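Local coordinates for protein FLUORESCENT IN BLUE LIGHT, chloroplastic (Arabidopsis thaliana, PDB 4YVO) that acts, through a TPR domain that mediates complex formation with glutamyl-tRNA reductase, as a negative regulator of chloroplast tetrapyrrole biosynthesis, at residues P68-Y72 with S101-Q105; E91-R96 with M117-S122; Y108-I112 with C141-L145; I131-G136 with T157-L162. All coordinates share one frame; numbering follows the deposited sequence.

Contact 1. Residues P68-Y72 with S101-Q105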
loop_
_atom_site.group_PDB
_atom_site.type_symbol
_atom_site.label_atom_id
_atom_site.label_comp_id
_atom_site.label_asym_id
_atom_site.label_seq_id
_atom_site.Cartn_x
_atom_site.Cartn_y
_atom_site.Cartn_z
ATOM N N PRO A 68 10.761 7.104 6.641
ATOM C CA PRO A 68 9.838 6.806 5.540
ATOM C C PRO A 68 10.360 7.208 4.164
ATOM O O PRO A 68 9.936 6.616 3.171
ATOM C CB PRO A 68 8.584 7.600 5.912
ATOM C CG PRO A 68 9.117 8.759 6.703
ATOM C CD PRO A 68 10.251 8.186 7.506
ATOM N N GLU A 69 11.265 8.178 4.098
ATOM C CA GLU A 69 11.883 8.523 2.822
ATOM C C GLU A 69 12.784 7.388 2.336
ATOM O O GLU A 69 12.745 7.008 1.162
ATOM C CB GLU A 69 12.664 9.839 2.922
ATOM C CG GLU A 69 11.810 11.051 3.280
ATOM C CD GLU A 69 11.481 11.153 4.772
ATOM O OE1 GLU A 69 12.076 10.412 5.587
ATOM O OE2 GLU A 69 10.619 11.984 5.130
ATOM N N LYS A 70 13.594 6.846 3.239
ATOM C CA LYS A 70 14.411 5.683 2.915
ATOM C C LYS A 70 13.533 4.473 2.572
ATOM O O LYS A 70 13.843 3.711 1.649
ATOM C CB LYS A 70 15.376 5.370 4.065
ATOM C CG LYS A 70 16.461 6.422 4.239
ATOM C CD LYS A 70 17.222 6.238 5.542
ATOM C CE LYS A 70 18.424 7.157 5.592
ATOM N NZ LYS A 70 19.278 6.947 4.396
ATOM N N ALA A 71 12.438 4.302 3.309
ATOM C CA ALA A 71 11.495 3.216 3.038
ATOM C C ALA A 71 10.915 3.341 1.634
ATOM O O ALA A 71 10.849 2.363 0.885
ATOM C CB ALA A 71 10.374 3.207 4.061
ATOM N N TYR A 72 10.510 4.554 1.277
ATOM C CA TYR A 72 9.943 4.797 -0.045
ATOM C C TYR A 72 10.890 4.315 -1.149
ATOM O O TYR A 72 10.471 3.631 -2.084
ATOM C CB TYR A 72 9.616 6.284 -0.214
ATOM C CG TYR A 72 8.992 6.649 -1.545
ATOM C CD1 TYR A 72 9.779 6.827 -2.679
ATOM C CD2 TYR A 72 7.618 6.839 -1.666
ATOM C CE1 TYR A 72 9.218 7.168 -3.892
ATOM C CE2 TYR A 72 7.050 7.187 -2.881
ATOM C CZ TYR A 72 7.859 7.351 -3.986
ATOM O OH TYR A 72 7.321 7.695 -5.206
ATOM N N SER A 101 4.535 4.624 3.491
ATOM C CA SER A 101 5.660 5.555 3.539
ATOM C C SER A 101 5.201 6.983 3.262
ATOM O O SER A 101 5.647 7.935 3.908
ATOM C CB SER A 101 6.726 5.167 2.514
ATOM O OG SER A 101 7.265 3.891 2.799
ATOM N N LEU A 102 4.304 7.125 2.296
ATOM C CA LEU A 102 3.780 8.435 1.941
ATOM C C LEU A 102 2.877 9.007 3.037
ATOM O O LEU A 102 2.925 10.206 3.321
ATOM C CB LEU A 102 3.072 8.374 0.589
ATOM C CG LEU A 102 4.038 8.176 -0.581
ATOM C CD1 LEU A 102 3.276 7.639 -1.780
ATOM C CD2 LEU A 102 4.757 9.476 -0.910
ATOM N N GLN A 103 2.074 8.153 3.667
ATOM C CA GLN A 103 1.282 8.583 4.822
ATOM C C GLN A 103 2.163 9.147 5.930
ATOM O O GLN A 103 1.842 10.188 6.509
ATOM C CB GLN A 103 0.453 7.438 5.389
ATOM C CG GLN A 103 -0.764 7.095 4.576
ATOM C CD GLN A 103 -1.483 5.888 5.141
ATOM O OE1 GLN A 103 -1.228 4.753 4.738
ATOM N NE2 GLN A 103 -2.349 6.123 6.119
ATOM N N ARG A 104 3.267 8.467 6.232
ATOM C CA ARG A 104 4.188 8.942 7.268
ATOM C C ARG A 104 4.773 10.308 6.928
ATOM O O ARG A 104 5.139 11.071 7.819
ATOM C CB ARG A 104 5.341 7.959 7.473
ATOM C CG ARG A 104 4.926 6.560 7.853
ATOM C CD ARG A 104 4.515 6.451 9.306
ATOM N NE ARG A 104 4.246 5.060 9.651
ATOM C CZ ARG A 104 5.179 4.186 10.015
ATOM N NH1 ARG A 104 6.450 4.560 10.097
ATOM N NH2 ARG A 104 4.838 2.939 10.300
ATOM N N GLN A 105 4.879 10.598 5.634
ATOM C CA GLN A 105 5.416 11.873 5.169
ATOM C C GLN A 105 4.343 12.953 5.043
ATOM O O GLN A 105 4.644 14.087 4.673
ATOM C CB GLN A 105 6.113 11.701 3.817
ATOM C CG GLN A 105 7.309 10.776 3.840
ATOM C CD GLN A 105 7.967 10.679 2.486
ATOM O OE1 GLN A 105 8.386 11.687 1.922
ATOM N NE2 GLN A 105 8.049 9.466 1.947
HETATM O O HOH W 1 9.294 13.785 3.601
#

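Contact 2. Residues E91-R96 with M117-S122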
loop_
_atom_site.group_PDB
_atom_site.type_symbol
_atom_site.label_atom_id
_atom_site.label_comp_id
_atom_site.label_asym_id
_atom_site.label_seq_id
_atom_site.Cartn_x
_atom_site.Cartn_y
_atom_site.Cartn_z
ATOM N N GLU A 91 3.813 -7.173 -5.944
ATOM C CA GLU A 91 3.529 -5.803 -6.352
ATOM C C GLU A 91 2.616 -5.109 -5.346
ATOM O O GLU A 91 2.822 -3.944 -5.008
ATOM C CB GLU A 91 2.901 -5.767 -7.750
ATOM C CG GLU A 91 2.773 -4.369 -8.308
ATOM C CD GLU A 91 2.105 -4.331 -9.667
ATOM O OE1 GLU A 91 1.822 -5.417 -10.231
ATOM O OE2 GLU A 91 1.858 -3.213 -10.177
ATOM N N LYS A 92 1.606 -5.828 -4.872
ATOM C CA LYS A 92 0.704 -5.283 -3.866
ATOM C C LYS A 92 1.427 -4.957 -2.558
ATOM O O LYS A 92 1.112 -3.962 -1.911
ATOM C CB LYS A 92 -0.492 -6.225 -3.639
ATOM C CG LYS A 92 -1.447 -6.235 -4.833
ATOM C CD LYS A 92 -2.808 -6.841 -4.523
ATOM C CE LYS A 92 -2.714 -8.265 -4.043
ATOM N NZ LYS A 92 -4.055 -8.831 -3.631
ATOM N N LYS A 93 2.394 -5.783 -2.171
ATOM C CA LYS A 93 3.150 -5.514 -0.948
ATOM C C LYS A 93 3.982 -4.235 -1.111
ATOM O O LYS A 93 4.089 -3.420 -0.185
ATOM C CB LYS A 93 4.056 -6.697 -0.589
ATOM C CG LYS A 93 3.312 -7.999 -0.292
ATOM C CD LYS A 93 4.282 -9.112 0.093
ATOM C CE LYS A 93 3.580 -10.460 0.145
ATOM N NZ LYS A 93 4.546 -11.592 0.252
ATOM N N ALA A 94 4.570 -4.062 -2.286
ATOM C CA ALA A 94 5.359 -2.865 -2.554
ATOM C C ALA A 94 4.465 -1.624 -2.563
ATOM O O ALA A 94 4.825 -0.589 -1.996
ATOM C CB ALA A 94 6.123 -3.005 -3.875
ATOM N N ALA A 95 3.298 -1.737 -3.192
ATOM C CA ALA A 95 2.367 -0.617 -3.257
ATOM C C ALA A 95 1.883 -0.215 -1.864
ATOM O O ALA A 95 1.790 0.973 -1.560
ATOM C CB ALA A 95 1.187 -0.945 -4.165
ATOM N N ARG A 96 1.575 -1.194 -1.021
ATOM C CA ARG A 96 1.191 -0.903 0.354
ATOM C C ARG A 96 2.316 -0.185 1.094
ATOM O O ARG A 96 2.076 0.767 1.840
ATOM C CB ARG A 96 0.827 -2.183 1.093
ATOM C CG ARG A 96 0.645 -1.979 2.596
ATOM C CD ARG A 96 0.151 -3.239 3.280
ATOM N NE ARG A 96 1.011 -4.374 2.975
ATOM C CZ ARG A 96 0.600 -5.638 2.955
ATOM N NH1 ARG A 96 -0.664 -5.932 3.226
ATOM N NH2 ARG A 96 1.455 -6.605 2.660
ATOM N N MET A 117 -3.673 1.066 -5.870
ATOM C CA MET A 117 -3.092 0.004 -6.691
ATOM C C MET A 117 -3.344 -1.364 -6.078
ATOM O O MET A 117 -3.556 -2.334 -6.799
ATOM C CB MET A 117 -1.589 0.185 -6.863
ATOM C CG MET A 117 -1.186 1.267 -7.805
ATOM S SD MET A 117 0.601 1.275 -7.917
ATOM C CE MET A 117 0.927 -0.406 -8.426
ATOM N N VAL A 118 -3.293 -1.452 -4.752
ATOM C CA VAL A 118 -3.592 -2.709 -4.080
ATOM C C VAL A 118 -4.988 -3.174 -4.491
ATOM O O VAL A 118 -5.187 -4.333 -4.864
ATOM C CB VAL A 118 -3.509 -2.593 -2.541
ATOM C CG1 VAL A 118 -3.911 -3.906 -1.889
ATOM C CG2 VAL A 118 -2.103 -2.187 -2.116
ATOM N N LEU A 119 -5.944 -2.252 -4.461
ATOM C CA LEU A 119 -7.318 -2.570 -4.852
ATOM C C LEU A 119 -7.416 -2.942 -6.331
ATOM O O LEU A 119 -8.094 -3.906 -6.706
ATOM C CB LEU A 119 -8.251 -1.393 -4.555
ATOM C CG LEU A 119 -8.298 -0.974 -3.079
ATOM C CD1 LEU A 119 -9.279 0.171 -2.908
ATOM C CD2 LEU A 119 -8.663 -2.135 -2.157
ATOM N N ALA A 120 -6.738 -2.175 -7.178
ATOM C CA ALA A 120 -6.831 -2.392 -8.616
ATOM C C ALA A 120 -6.214 -3.723 -9.034
ATOM O O ALA A 120 -6.805 -4.459 -9.823
ATOM C CB ALA A 120 -6.192 -1.237 -9.376
ATOM N N ILE A 121 -5.039 -4.041 -8.488
ATOM C CA ILE A 121 -4.379 -5.307 -8.799
ATOM C C ILE A 121 -5.239 -6.473 -8.309
ATOM O O ILE A 121 -5.397 -7.486 -8.995
ATOM C CB ILE A 121 -2.972 -5.373 -8.157
ATOM C CG1 ILE A 121 -2.048 -4.308 -8.757
ATOM C CG2 ILE A 121 -2.363 -6.767 -8.309
ATOM C CD1 ILE A 121 -0.854 -3.996 -7.881
ATOM N N SER A 122 -5.818 -6.320 -7.124
ATOM C CA SER A 122 -6.667 -7.371 -6.566
ATOM C C SER A 122 -7.864 -7.692 -7.455
ATOM O O SER A 122 -8.228 -8.853 -7.605
ATOM C CB SER A 122 -7.133 -6.996 -5.165
ATOM O OG SER A 122 -6.017 -6.908 -4.285
#

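Contact 3. Residues Y108-I112 with C141-L145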
loop_
_atom_site.group_PDB
_atom_site.type_symbol
_atom_site.label_atom_id
_atom_site.label_comp_id
_atom_site.label_asym_id
_atom_site.label_seq_id
_atom_site.Cartn_x
_atom_site.Cartn_y
_atom_site.Cartn_z
ATOM N N TYR A 108 -0.705 12.543 1.572
ATOM C CA TYR A 108 -1.901 11.703 1.562
ATOM C C TYR A 108 -2.487 11.419 0.182
ATOM O O TYR A 108 -3.000 10.326 -0.048
ATOM C CB TYR A 108 -2.960 12.266 2.515
ATOM C CG TYR A 108 -2.423 12.401 3.917
ATOM C CD1 TYR A 108 -2.153 11.272 4.684
ATOM C CD2 TYR A 108 -2.161 13.649 4.468
ATOM C CE1 TYR A 108 -1.648 11.380 5.962
ATOM C CE2 TYR A 108 -1.655 13.767 5.749
ATOM C CZ TYR A 108 -1.399 12.629 6.489
ATOM O OH TYR A 108 -0.896 12.748 7.763
ATOM N N ARG A 109 -2.430 12.381 -0.732
ATOM C CA ARG A 109 -2.914 12.153 -2.091
ATOM C C ARG A 109 -2.070 11.121 -2.826
ATOM O O ARG A 109 -2.600 10.213 -3.466
ATOM C CB ARG A 109 -2.988 13.463 -2.884
ATOM C CG ARG A 109 -4.328 14.148 -2.722
ATOM C CD ARG A 109 -4.403 15.507 -3.415
ATOM N NE ARG A 109 -4.872 16.535 -2.488
ATOM C CZ ARG A 109 -6.127 16.644 -2.060
ATOM N NH1 ARG A 109 -7.053 15.791 -2.480
ATOM N NH2 ARG A 109 -6.456 17.604 -1.207
ATOM N N GLU A 110 -0.756 11.265 -2.734
ATOM C CA GLU A 110 0.130 10.287 -3.343
ATOM C C GLU A 110 -0.094 8.926 -2.690
ATOM O O GLU A 110 -0.086 7.899 -3.364
ATOM C CB GLU A 110 1.596 10.695 -3.198
ATOM C CG GLU A 110 2.003 11.921 -3.991
ATOM C CD GLU A 110 3.463 12.254 -3.787
ATOM O OE1 GLU A 110 4.303 11.333 -3.912
ATOM O OE2 GLU A 110 3.771 13.428 -3.485
ATOM N N ALA A 111 -0.297 8.910 -1.377
ATOM C CA ALA A 111 -0.512 7.646 -0.671
ATOM C C ALA A 111 -1.730 6.912 -1.225
ATOM O O ALA A 111 -1.687 5.701 -1.455
ATOM C CB ALA A 111 -0.657 7.882 0.829
ATOM N N ILE A 112 -2.806 7.656 -1.470
ATOM C CA ILE A 112 -4.022 7.069 -2.031
ATOM C C ILE A 112 -3.761 6.413 -3.381
ATOM O O ILE A 112 -4.296 5.345 -3.665
ATOM C CB ILE A 112 -5.171 8.102 -2.125
ATOM C CG1 ILE A 112 -5.652 8.457 -0.719
ATOM C CG2 ILE A 112 -6.343 7.566 -2.952
ATOM C CD1 ILE A 112 -6.480 9.734 -0.654
ATOM N N CYS A 141 -6.401 8.368 4.840
ATOM C CA CYS A 141 -5.856 9.416 3.981
ATOM C C CYS A 141 -6.896 10.486 3.663
ATOM O O CYS A 141 -6.611 11.683 3.761
ATOM C CB CYS A 141 -5.300 8.832 2.682
ATOM S SG CYS A 141 -3.795 7.871 2.876
ATOM N N TYR A 142 -8.100 10.061 3.283
ATOM C CA TYR A 142 -9.153 11.014 2.958
ATOM C C TYR A 142 -9.546 11.833 4.186
ATOM O O TYR A 142 -9.857 13.013 4.072
ATOM C CB TYR A 142 -10.370 10.315 2.343
ATOM C CG TYR A 142 -10.225 10.020 0.865
ATOM C CD1 TYR A 142 -9.960 11.035 -0.048
ATOM C CD2 TYR A 142 -10.394 8.732 0.374
ATOM C CE1 TYR A 142 -9.832 10.764 -1.398
ATOM C CE2 TYR A 142 -10.278 8.455 -0.979
ATOM C CZ TYR A 142 -9.997 9.471 -1.861
ATOM O OH TYR A 142 -9.881 9.186 -3.207
ATOM N N THR A 143 -9.509 11.211 5.361
ATOM C CA THR A 143 -9.770 11.935 6.602
ATOM C C THR A 143 -8.752 13.060 6.818
ATOM O O THR A 143 -9.119 14.189 7.151
ATOM C CB THR A 143 -9.784 10.984 7.817
ATOM O OG1 THR A 143 -10.852 10.041 7.665
ATOM C CG2 THR A 143 -9.980 11.766 9.114
ATOM N N GLU A 144 -7.473 12.760 6.612
ATOM C CA GLU A 144 -6.447 13.794 6.736
ATOM C C GLU A 144 -6.604 14.907 5.699
ATOM O O GLU A 144 -6.219 16.048 5.947
ATOM C CB GLU A 144 -5.045 13.191 6.658
ATOM C CG GLU A 144 -4.757 12.182 7.752
ATOM C CD GLU A 144 -4.810 12.790 9.139
ATOM O OE1 GLU A 144 -4.500 13.994 9.285
ATOM O OE2 GLU A 144 -5.158 12.057 10.090
ATOM N N LEU A 145 -7.174 14.573 4.545
ATOM C CA LEU A 145 -7.394 15.548 3.486
ATOM C C LEU A 145 -8.689 16.329 3.684
ATOM O O LEU A 145 -8.977 17.259 2.936
ATOM C CB LEU A 145 -7.409 14.858 2.123
ATOM C CG LEU A 145 -6.068 14.265 1.694
ATOM C CD1 LEU A 145 -6.250 13.381 0.472
ATOM C CD2 LEU A 145 -5.076 15.390 1.413
#

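Contact 4. Residues I131-G136 with T157-L162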
loop_
_atom_site.group_PDB
_atom_site.type_symbol
_atom_site.label_atom_id
_atom_site.label_comp_id
_atom_site.label_asym_id
_atom_site.label_seq_id
_atom_site.Cartn_x
_atom_site.Cartn_y
_atom_site.Cartn_z
ATOM N N ILE A 131 -6.696 -6.197 0.630
ATOM C CA ILE A 131 -7.659 -5.142 0.340
ATOM C C ILE A 131 -8.306 -4.548 1.571
ATOM O O ILE A 131 -8.505 -3.335 1.584
ATOM C CB ILE A 131 -8.686 -5.448 -0.757
ATOM C CG1 ILE A 131 -9.757 -6.438 -0.303
ATOM C CG2 ILE A 131 -7.997 -5.914 -1.997
ATOM C CD1 ILE A 131 -10.958 -6.412 -1.238
ATOM N N THR A 132 -8.541 -5.324 2.627
ATOM C CA THR A 132 -9.110 -4.754 3.845
ATOM C C THR A 132 -8.243 -3.625 4.397
ATOM O O THR A 132 -8.725 -2.523 4.685
ATOM C CB THR A 132 -9.306 -5.830 4.924
ATOM O OG1 THR A 132 -10.036 -6.921 4.359
ATOM C CG2 THR A 132 -10.064 -5.262 6.128
ATOM N N GLU A 133 -6.954 -3.895 4.523
ATOM C CA GLU A 133 -6.022 -2.898 5.022
ATOM C C GLU A 133 -5.989 -1.666 4.115
ATOM O O GLU A 133 -5.905 -0.530 4.594
ATOM C CB GLU A 133 -4.622 -3.496 5.127
ATOM C CG GLU A 133 -3.636 -2.560 5.757
ATOM C CD GLU A 133 -2.281 -3.197 5.966
ATOM O OE1 GLU A 133 -2.166 -4.436 5.818
ATOM O OE2 GLU A 133 -1.332 -2.454 6.283
ATOM N N ALA A 134 -6.060 -1.886 2.807
ATOM C CA ALA A 134 -6.047 -0.772 1.866
ATOM C C ALA A 134 -7.269 0.133 2.032
ATOM O O ALA A 134 -7.147 1.358 1.970
ATOM C CB ALA A 134 -5.926 -1.271 0.438
ATOM N N TYR A 135 -8.445 -0.450 2.244
ATOM C CA TYR A 135 -9.636 0.374 2.461
ATOM C C TYR A 135 -9.458 1.284 3.670
ATOM O O TYR A 135 -9.794 2.470 3.624
ATOM C CB TYR A 135 -10.880 -0.476 2.690
ATOM C CG TYR A 135 -11.444 -1.177 1.480
ATOM C CD1 TYR A 135 -11.534 -0.548 0.246
ATOM C CD2 TYR A 135 -11.906 -2.474 1.582
ATOM C CE1 TYR A 135 -12.077 -1.197 -0.850
ATOM C CE2 TYR A 135 -12.449 -3.126 0.504
ATOM C CZ TYR A 135 -12.535 -2.495 -0.707
ATOM O OH TYR A 135 -13.086 -3.180 -1.763
ATOM N N GLY A 136 -8.958 0.718 4.765
ATOM C CA GLY A 136 -8.773 1.483 5.980
ATOM C C GLY A 136 -7.738 2.582 5.801
ATOM O O GLY A 136 -7.918 3.695 6.303
ATOM N N THR A 157 -16.795 0.416 4.094
ATOM C CA THR A 157 -16.400 -0.840 3.464
ATOM C C THR A 157 -15.354 -1.578 4.305
ATOM O O THR A 157 -15.408 -2.801 4.460
ATOM C CB THR A 157 -15.866 -0.597 2.049
ATOM O OG1 THR A 157 -16.860 0.101 1.292
ATOM C CG2 THR A 157 -15.550 -1.915 1.356
ATOM N N TYR A 158 -14.412 -0.818 4.847
ATOM C CA TYR A 158 -13.393 -1.346 5.743
ATOM C C TYR A 158 -14.028 -2.094 6.918
ATOM O O TYR A 158 -13.714 -3.267 7.167
ATOM C CB TYR A 158 -12.530 -0.183 6.222
ATOM C CG TYR A 158 -11.533 -0.473 7.312
ATOM C CD1 TYR A 158 -10.510 -1.393 7.129
ATOM C CD2 TYR A 158 -11.591 0.213 8.520
ATOM C CE1 TYR A 158 -9.573 -1.633 8.130
ATOM C CE2 TYR A 158 -10.663 -0.015 9.516
ATOM C CZ TYR A 158 -9.658 -0.937 9.317
ATOM O OH TYR A 158 -8.742 -1.151 10.317
ATOM N N ILE A 159 -14.934 -1.428 7.627
ATOM C CA ILE A 159 -15.602 -2.050 8.770
ATOM C C ILE A 159 -16.460 -3.246 8.343
ATOM O O ILE A 159 -16.444 -4.296 8.999
ATOM C CB ILE A 159 -16.463 -1.032 9.563
ATOM C CG1 ILE A 159 -15.585 0.092 10.130
ATOM C CG2 ILE A 159 -17.251 -1.731 10.677
ATOM C CD1 ILE A 159 -14.522 -0.363 11.124
ATOM N N ALA A 160 -17.199 -3.094 7.244
ATOM C CA ALA A 160 -18.048 -4.173 6.744
ATOM C C ALA A 160 -17.202 -5.405 6.451
ATOM O O ALA A 160 -17.597 -6.541 6.722
ATOM C CB ALA A 160 -18.798 -3.733 5.482
ATOM N N ARG A 161 -16.019 -5.173 5.901
ATOM C CA ARG A 161 -15.125 -6.271 5.583
ATOM C C ARG A 161 -14.533 -6.902 6.852
ATOM O O ARG A 161 -14.490 -8.127 6.969
ATOM C CB ARG A 161 -14.049 -5.801 4.610
ATOM C CG ARG A 161 -13.297 -6.911 3.970
ATOM C CD ARG A 161 -12.592 -6.439 2.709
ATOM N NE ARG A 161 -11.718 -7.489 2.217
ATOM C CZ ARG A 161 -12.068 -8.392 1.314
ATOM N NH1 ARG A 161 -13.287 -8.361 0.760
ATOM N NH2 ARG A 161 -11.184 -9.309 0.944
ATOM N N LEU A 162 -14.105 -6.072 7.805
ATOM C CA LEU A 162 -13.613 -6.575 9.099
ATOM C C LEU A 162 -14.650 -7.440 9.821
ATOM O O LEU A 162 -14.307 -8.399 10.521
ATOM C CB LEU A 162 -13.211 -5.422 10.021
ATOM C CG LEU A 162 -11.938 -4.650 9.672
ATOM C CD1 LEU A 162 -11.760 -3.505 10.656
ATOM C CD2 LEU A 162 -10.714 -5.570 9.692
HETATM O O HOH W 2 -8.633 -8.592 2.117
#

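Contact 1. Residues P68-Y72 with S101-Q105
Gln105 OE1 is gripped by two donors, Lys107 NZ and water 1, and the water ties Gln105 to Glu69 across the contact: it donates to Gln105 OE1 at 2.8 Å and to Glu69 OE2 at 2.7 Å. Glu69 starts off away from the partner helix, yet its CG lies 3.7 Å from Gln105 OE1, and a bend at the second torsion (chi2 79°) turns the carboxylate back toward the amide, the two planes 54° apart. On the other side of the amide, Gln105 NE2 makes a weak bond to Ser101 O of the same segment. Pro68, on the first turn of helix 68-84, brings ring atom CB to 3.6 Å from Arg104 CB, the two side chains crossing at about a right angle. One turn on, Ala71 CB rests 3.4 Å from Ser101 OG, whose hydrogen bond goes back to Gly97 O. With CG anti to the backbone N (chi1 -179°), Tyr72 brings its ring to Leu102: Tyr72 CE2 lies 3.8 Å from Leu102 CD2, and Leu102 CD1 meets the ring edge in plane. The contact joins TPR 1 to TPR 2. Phe62 and Leu63 of helix 48-64 pack on Ala71, Leu63 also touches Ser101 and accepts a bond from Arg104 NH1 through its carbonyl, and Leu102 continues onto Ala111 and Tyr114 of helix 108-125.

Contact 2. Residues E91-R96 with M117-S122
Glu91 reaches across to Met117 and Ile121 as an extended chain, its CG anti to the backbone N (chi1 -172°). Ile121 CD1 sits 3.5 Å from Glu91 CD, Met117 CE 3.4 Å from Glu91 OE2, and that oxygen also takes a hydrogen bond from Gln83 NE2. Lys92 slides past Ile121 in the opposite direction, Lys92 CG 3.6 Å from Ile121 CG2, then turns at chi3 (-59°) so that NZ donates to Ser122 OG at 2.8 Å. The same ammonium forms a salt bridge with Glu127 and a hydrogen bond with Ser129 O. Ala95 CB packs 4.0 Å from Met117 CB, between segments whose axes run antiparallel at 163°, and borders Val118 CG2. Arg96 offers mainly its backbone N and CB to that methyl, while its guanidinium leads away to a long, weak ion pair with Glu133. Ser122 OG donates a hydrogen bond to Val118 O at 2.8 Å, arriving on the opposite face of the carbonyl from Ser122 N. Inside TPR 2, a buried lysine thus meets a neutral hydroxyl in Ser122 and the opposite charge in Glu127; the Ser122 bond to Val118 O should fix the hydroxyl's rotation and probably helps stabilise the ammonium.

Contact 3. Residues Y108-I112 with C141-L145
Tyr108 and Cys141 bring the two backbones closest, with their CA atoms 5.2 Å apart, where the first turn of helix 108-125 meets the last turn of helix 131-144. Two rings, one from each helix, each receive an aliphatic group on a face. Over the Tyr108 ring lies Glu144 CB, 3.5 Å from the centroid and 10° off the normal, a CH-pi contact that Glu144 CG extends toward CZ. The Glu144 chain bends at chi2 (-62°), and the carboxylate and ring planes are 33° apart. In the reverse sense, Ile112 CD1 stands 3.6 Å from the centroid of the Tyr142 ring, the two side chains crossing at about a right angle. Between the rings, both side-chain atoms of Cys141 make contact: CB presses on Ile112 CG1 at 3.4 Å, tighter than ordinary van der Waals contact, while SG touches Ala111 CB at 3.7 Å and lies near the plane of the Tyr108 ring, at its edge. Leu145 places CG 3.8 Å from Tyr108 CB and CD1 against Ile112 CD1. Its CD2 also lies over a face of the Arg109 guanidinium, a doubtful contact because Arg109 has two modelled conformers. Gln103 of helix 88-104 backs Ala111 and Cys141. No hydrogen bond links the two segments, so TPR 2 and TPR 3 meet here through shape and dispersion: CH-pi contacts, methyl packing and one tightly packed cysteine CB, with the charged ends of Glu144 and Arg109 kept to the margin.

Contact 4. Residues I131-G136 with T157-L162
Thr132 and Arg161 tie together the antiparallel helix pair of TPR 3; the axes of the two segments approach to 8.6 Å and cross at -149°. Polar contacts sit at one end. Arg161 NE donates to Thr132 OG1 at 2.8 Å along a bent path (131° at the hydrogen), with the acceptor close to the guanidinium plane. Water 2 adds a second link, accepting from Arg161 NH2 and, weakly, from Thr132 N. Arg161 reaches this site as an extended chain from a CG set anti to the backbone N (chi1 -166°); in one of the two modelled conformers of Ile131, that residue lies over the guanidinium face, a less certain contact. Aromatic contacts occupy the middle. Thr157 CG2 stands over the Tyr135 ring, 3.7 Å from its centroid, while Arg161 CD meets the edge. Glycine lets the backbone itself approach an aromatic face: Gly136 CA is 3.7 Å from the Tyr158 centroid, and Leu162 CD1 of the ring's own helix covers the opposite face. Apolar packing completes the pair, Thr132 CG2 on Leu162 CD2 and Tyr135 CB on Tyr158 CB. At the edge of the Tyr158 ring, near its plane, Tyr158 CD1 comes to 3.2 Å from Thr132 O.

Contacts 2 and 4 lie within one repeat, TPR 2 and TPR 3, whereas contacts 1 and 3 join successive repeats. Contact 2 is buried near the chain's centre and holds a lysine ammonium completed from outside it; contact 4, nearer the surface, combines a water-assisted arginine bond with aromatic packing. Contacts 1 and 3, both partly buried, set the first turn of one helix beside the end of another, but contact 1 uses a water bridge where contact 3 has no hydrogen bond. Helix 88-104 serves contacts 1 and 2, helix 108-125 contacts 2 and 3, and helix 131-144 contacts 3 and 4. Leu102 on Glu110 links contacts 1 and 3, Leu119 on Tyr135 contacts 2 and 4.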